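Local coordinates for protein ubiquitin-conjugating enzyme E2-21 kDa (Pichia angusta, PDB 5NL8) that accepts ubiquitin from an E1 enzyme as a thioester and passes it on to target proteins, a ubiquitin-conjugating step probably needed for building peroxisomes, at residues A[65-70]-A[78-83]. Residues are numbered along the deposited sequence; the frame is centred on the assembly and turned at random.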
ATOM      1  N   LEU A  65       0.195   2.532  -4.300  1.00 29.83           N
ATOM      2  CA  LEU A  65      -1.194   2.291  -3.950  1.00 25.24           C
ATOM      3  C   LEU A  65      -2.103   3.231  -4.720  1.00 34.43           C
ATOM      4  O   LEU A  65      -1.727   4.367  -5.024  1.00 36.27           O
ATOM      5  CB  LEU A  65      -1.424   2.488  -2.451  1.00 25.77           C
ATOM      6  CG  LEU A  65      -0.669   1.640  -1.432  1.00 30.77           C
ATOM      7  CD1 LEU A  65      -0.948   2.175  -0.044  1.00 31.52           C
ATOM      8  CD2 LEU A  65      -1.084   0.186  -1.529  1.00 21.17           C
ATOM      9  N   GLU A  66      -3.304   2.747  -5.018  1.00 30.06           N
ATOM     10  CA  GLU A  66      -4.356   3.579  -5.577  1.00 33.12           C
ATOM     11  C   GLU A  66      -5.553   3.590  -4.627  1.00 36.97           C
ATOM     12  O   GLU A  66      -5.968   2.545  -4.106  1.00 35.02           O
ATOM     13  CB  GLU A  66      -4.763   3.086  -6.963  1.00 33.81           C
ATOM     14  CG  GLU A  66      -5.910   3.865  -7.578  1.00 63.37           C
ATOM     15  CD  GLU A  66      -6.223   3.421  -8.991  1.00 76.79           C
ATOM     16  OE1 GLU A  66      -5.279   3.059  -9.725  1.00 82.67           O
ATOM     17  OE2 GLU A  66      -7.413   3.428  -9.366  1.00 77.78           O
ATOM     18  N   ILE A  67      -6.090   4.786  -4.401  1.00 36.64           N
ATOM     19  CA  ILE A  67      -7.139   5.002  -3.417  1.00 25.15           C
ATOM     20  C   ILE A  67      -8.349   5.693  -4.031  1.00 35.43           C
ATOM     21  O   ILE A  67      -8.240   6.781  -4.584  1.00 43.51           O
ATOM     22  CB  ILE A  67      -6.633   5.852  -2.242  1.00 29.20           C
ATOM     23  CG1 ILE A  67      -5.392   5.214  -1.616  1.00 32.31           C
ATOM     24  CG2 ILE A  67      -7.722   6.026  -1.197  1.00 28.76           C
ATOM     25  CD1 ILE A  67      -4.377   6.227  -1.129  1.00 33.48           C
ATOM     26  N   ASP A  68      -9.505   5.050  -3.928  1.00 33.10           N
ATOM     27  CA  ASP A  68     -10.754   5.617  -4.412  1.00 34.72           C
ATOM     28  C   ASP A  68     -11.611   6.067  -3.235  1.00 36.22           C
ATOM     29  O   ASP A  68     -11.851   5.300  -2.299  1.00 37.86           O
ATOM     30  CB  ASP A  68     -11.506   4.604  -5.274  1.00 38.45           C
ATOM     31  CG  ASP A  68     -10.729   4.207  -6.522  1.00 67.11           C
ATOM     32  OD1 ASP A  68      -9.481   4.253  -6.491  1.00 75.26           O
ATOM     33  OD2 ASP A  68     -11.367   3.854  -7.535  1.00 80.82           O
ATOM     34  N   ILE A  69     -12.055   7.320  -3.291  1.00 32.22           N
ATOM     35  CA  ILE A  69     -12.818   7.936  -2.212  1.00 39.23           C
ATOM     36  C   ILE A  69     -14.315   7.910  -2.502  1.00 43.95           C
ATOM     37  O   ILE A  69     -14.744   8.335  -3.571  1.00 47.17           O
ATOM     38  CB  ILE A  69     -12.378   9.399  -1.988  1.00 38.49           C
ATOM     39  CG1 ILE A  69     -10.883   9.469  -1.674  1.00 35.74           C
ATOM     40  CG2 ILE A  69     -13.197  10.046  -0.887  1.00 35.63           C
ATOM     41  CD1 ILE A  69     -10.476   8.709  -0.429  1.00 30.28           C
ATOM     42  N   PRO A  70     -15.115   7.403  -1.549  1.00 43.09           N
ATOM     43  CA  PRO A  70     -16.573   7.394  -1.705  1.00 48.83           C
ATOM     44  C   PRO A  70     -17.172   8.791  -1.582  1.00 56.15           C
ATOM     45  O   PRO A  70     -16.542   9.678  -1.009  1.00 59.34           O
ATOM     46  CB  PRO A  70     -17.042   6.494  -0.559  1.00 45.98           C
ATOM     47  CG  PRO A  70     -15.980   6.637   0.478  1.00 52.25           C
ATOM     48  CD  PRO A  70     -14.690   6.772  -0.287  1.00 42.12           C
ATOM     49  N   PRO A  78     -12.249   4.579   2.458  1.00 43.42           N
ATOM     50  CA  PRO A  78     -11.732   4.537   1.085  1.00 43.92           C
ATOM     51  C   PRO A  78     -11.536   3.104   0.613  1.00 46.10           C
ATOM     52  O   PRO A  78     -11.279   2.227   1.438  1.00 44.38           O
ATOM     53  CB  PRO A  78     -10.382   5.257   1.186  1.00 43.78           C
ATOM     54  CG  PRO A  78     -10.421   6.001   2.488  1.00 41.61           C
ATOM     55  CD  PRO A  78     -11.293   5.196   3.392  1.00 37.34           C
ATOM     56  N   LYS A  79     -11.666   2.869  -0.688  1.00 43.01           N
ATOM     57  CA  LYS A  79     -11.301   1.581  -1.263  1.00 41.11           C
ATOM     58  C   LYS A  79      -9.861   1.674  -1.742  1.00 46.96           C
ATOM     59  O   LYS A  79      -9.493   2.617  -2.435  1.00 35.11           O
ATOM     60  CB  LYS A  79     -12.237   1.195  -2.411  1.00 45.99           C
ATOM     61  CG  LYS A  79     -13.634   0.792  -1.965  1.00 67.59           C
ATOM     62  CD  LYS A  79     -14.501   0.390  -3.148  1.00 77.81           C
ATOM     63  CE  LYS A  79     -15.955   0.213  -2.735  1.00 85.16           C
ATOM     64  NZ  LYS A  79     -16.871   0.226  -3.910  1.00 90.71           N
ATOM     65  N   ILE A  80      -9.036   0.709  -1.359  1.00 32.83           N
ATOM     66  CA  ILE A  80      -7.610   0.816  -1.628  1.00 34.93           C
ATOM     67  C   ILE A  80      -7.073  -0.449  -2.279  1.00 33.70           C
ATOM     68  O   ILE A  80      -7.461  -1.558  -1.911  1.00 43.25           O
ATOM     69  CB  ILE A  80      -6.836   1.127  -0.327  1.00 35.51           C
ATOM     70  CG1 ILE A  80      -7.362   2.430   0.280  1.00 40.61           C
ATOM     71  CG2 ILE A  80      -5.344   1.214  -0.585  1.00 29.01           C
ATOM     72  CD1 ILE A  80      -6.667   2.871   1.540  1.00 48.15           C
ATOM     73  N   LYS A  81      -6.195  -0.281  -3.265  1.00 33.41           N
ATOM     74  CA  LYS A  81      -5.566  -1.428  -3.906  1.00 28.00           C
ATOM     75  C   LYS A  81      -4.083  -1.184  -4.166  1.00 31.96           C
ATOM     76  O   LYS A  81      -3.654  -0.044  -4.331  1.00 29.75           O
ATOM     77  CB  LYS A  81      -6.273  -1.771  -5.225  1.00 24.85           C
ATOM     78  CG  LYS A  81      -6.007  -0.782  -6.359  1.00 27.29           C
ATOM     79  CD  LYS A  81      -6.594  -1.267  -7.682  1.00 42.17           C
ATOM     80  CE  LYS A  81      -6.225  -0.332  -8.828  1.00 49.25           C
ATOM     81  NZ  LYS A  81      -6.837  -0.746 -10.122  1.00 47.40           N
ATOM     82  N   PHE A  82      -3.304  -2.263  -4.193  1.00 24.72           N
ATOM     83  CA  PHE A  82      -1.916  -2.195  -4.634  1.00 31.47           C
ATOM     84  C   PHE A  82      -1.839  -2.098  -6.154  1.00 27.16           C
ATOM     85  O   PHE A  82      -2.648  -2.698  -6.866  1.00 24.11           O
ATOM     86  CB  PHE A  82      -1.126  -3.417  -4.153  1.00 23.04           C
ATOM     87  CG  PHE A  82      -0.761  -3.368  -2.701  1.00 30.78           C
ATOM     88  CD1 PHE A  82      -1.641  -3.830  -1.734  1.00 28.53           C
ATOM     89  CD2 PHE A  82       0.462  -2.857  -2.300  1.00 27.36           C
ATOM     90  CE1 PHE A  82      -1.305  -3.780  -0.391  1.00 33.85           C
ATOM     91  CE2 PHE A  82       0.801  -2.801  -0.959  1.00 29.54           C
ATOM     92  CZ  PHE A  82      -0.083  -3.265  -0.004  1.00 25.39           C
ATOM     93  N   VAL A  83      -0.865  -1.343  -6.647  1.00 39.25           N
ATOM     94  CA  VAL A  83      -0.613  -1.259  -8.082  1.00 27.73           C
ATOM     95  C   VAL A  83       0.190  -2.476  -8.541  1.00 28.97           C
ATOM     96  O   VAL A  83       1.368  -2.616  -8.216  1.00 27.80           O
ATOM     97  CB  VAL A  83       0.146   0.026  -8.454  1.00 27.09           C
ATOM     98  CG1 VAL A  83       0.491   0.029  -9.938  1.00 27.46           C
ATOM     99  CG2 VAL A  83      -0.675   1.258  -8.082  1.00 28.14           C
TER
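Just before strand 79-82, the second of an antiparallel beta hairpin, Pro78 lays its ring beside two isoleucines: Pro78 CB lies 3.7 Å from Ile67 CG2, and Ile69 CD1 comes up to the same CB and to CG. At Lys79 the backbone pairs with Asp68 through two hydrogen bonds, Asp68 N to Lys79 O and Lys79 N to Asp68 O, the second more bent (153° at the hydrogen); the lysine chain then leads away from its neighbour. Ile80 pairs with Ile67 as non-hydrogen-bonded neighbours, the side chains side by side with their CG1 atoms 3.9 Å apart, while Ile80 CA approaches Glu66 O in a CA-H...O contact. Lys81 forms the next hydrogen-bonded pair, with Glu66 N to Lys81 O at 2.9 Å and Lys81 N to Glu66 O at 3.0 Å. Its CG sits between backbone N and carbonyl carbon (chi1 73°), and the extended chain runs alongside Glu66, with Lys81 CE 3.6 Å from Glu66 OE1. Lys81 NZ stays 4.1 Å from Glu66 OE1, beyond a salt bridge; Glu66 OE2 is instead bridged to Arg45. On the other face of the sheet, Phe82 takes Leu65 CD2 over one face of its ring in a CH-pi contact, 3.6 Å from the centroid and 15° off the ring normal. An alanine in place of Phe82 would probably leave that methyl without its aromatic cover and open a gap beside Met108 and Ile120. The Phe82 side chain is about 10 Å from that of Cys121, the predicted thioester-forming cysteine. Val83 ends the segment with CG2 near Leu65 N. Strand 62-68 also bonds to strand 45-51, whereas 79-82 closes this edge of the UBC-fold sheet; Leu65, Ile67 and Ile80 pack on helix 135-147, and Ile80 also meets helix 122-126.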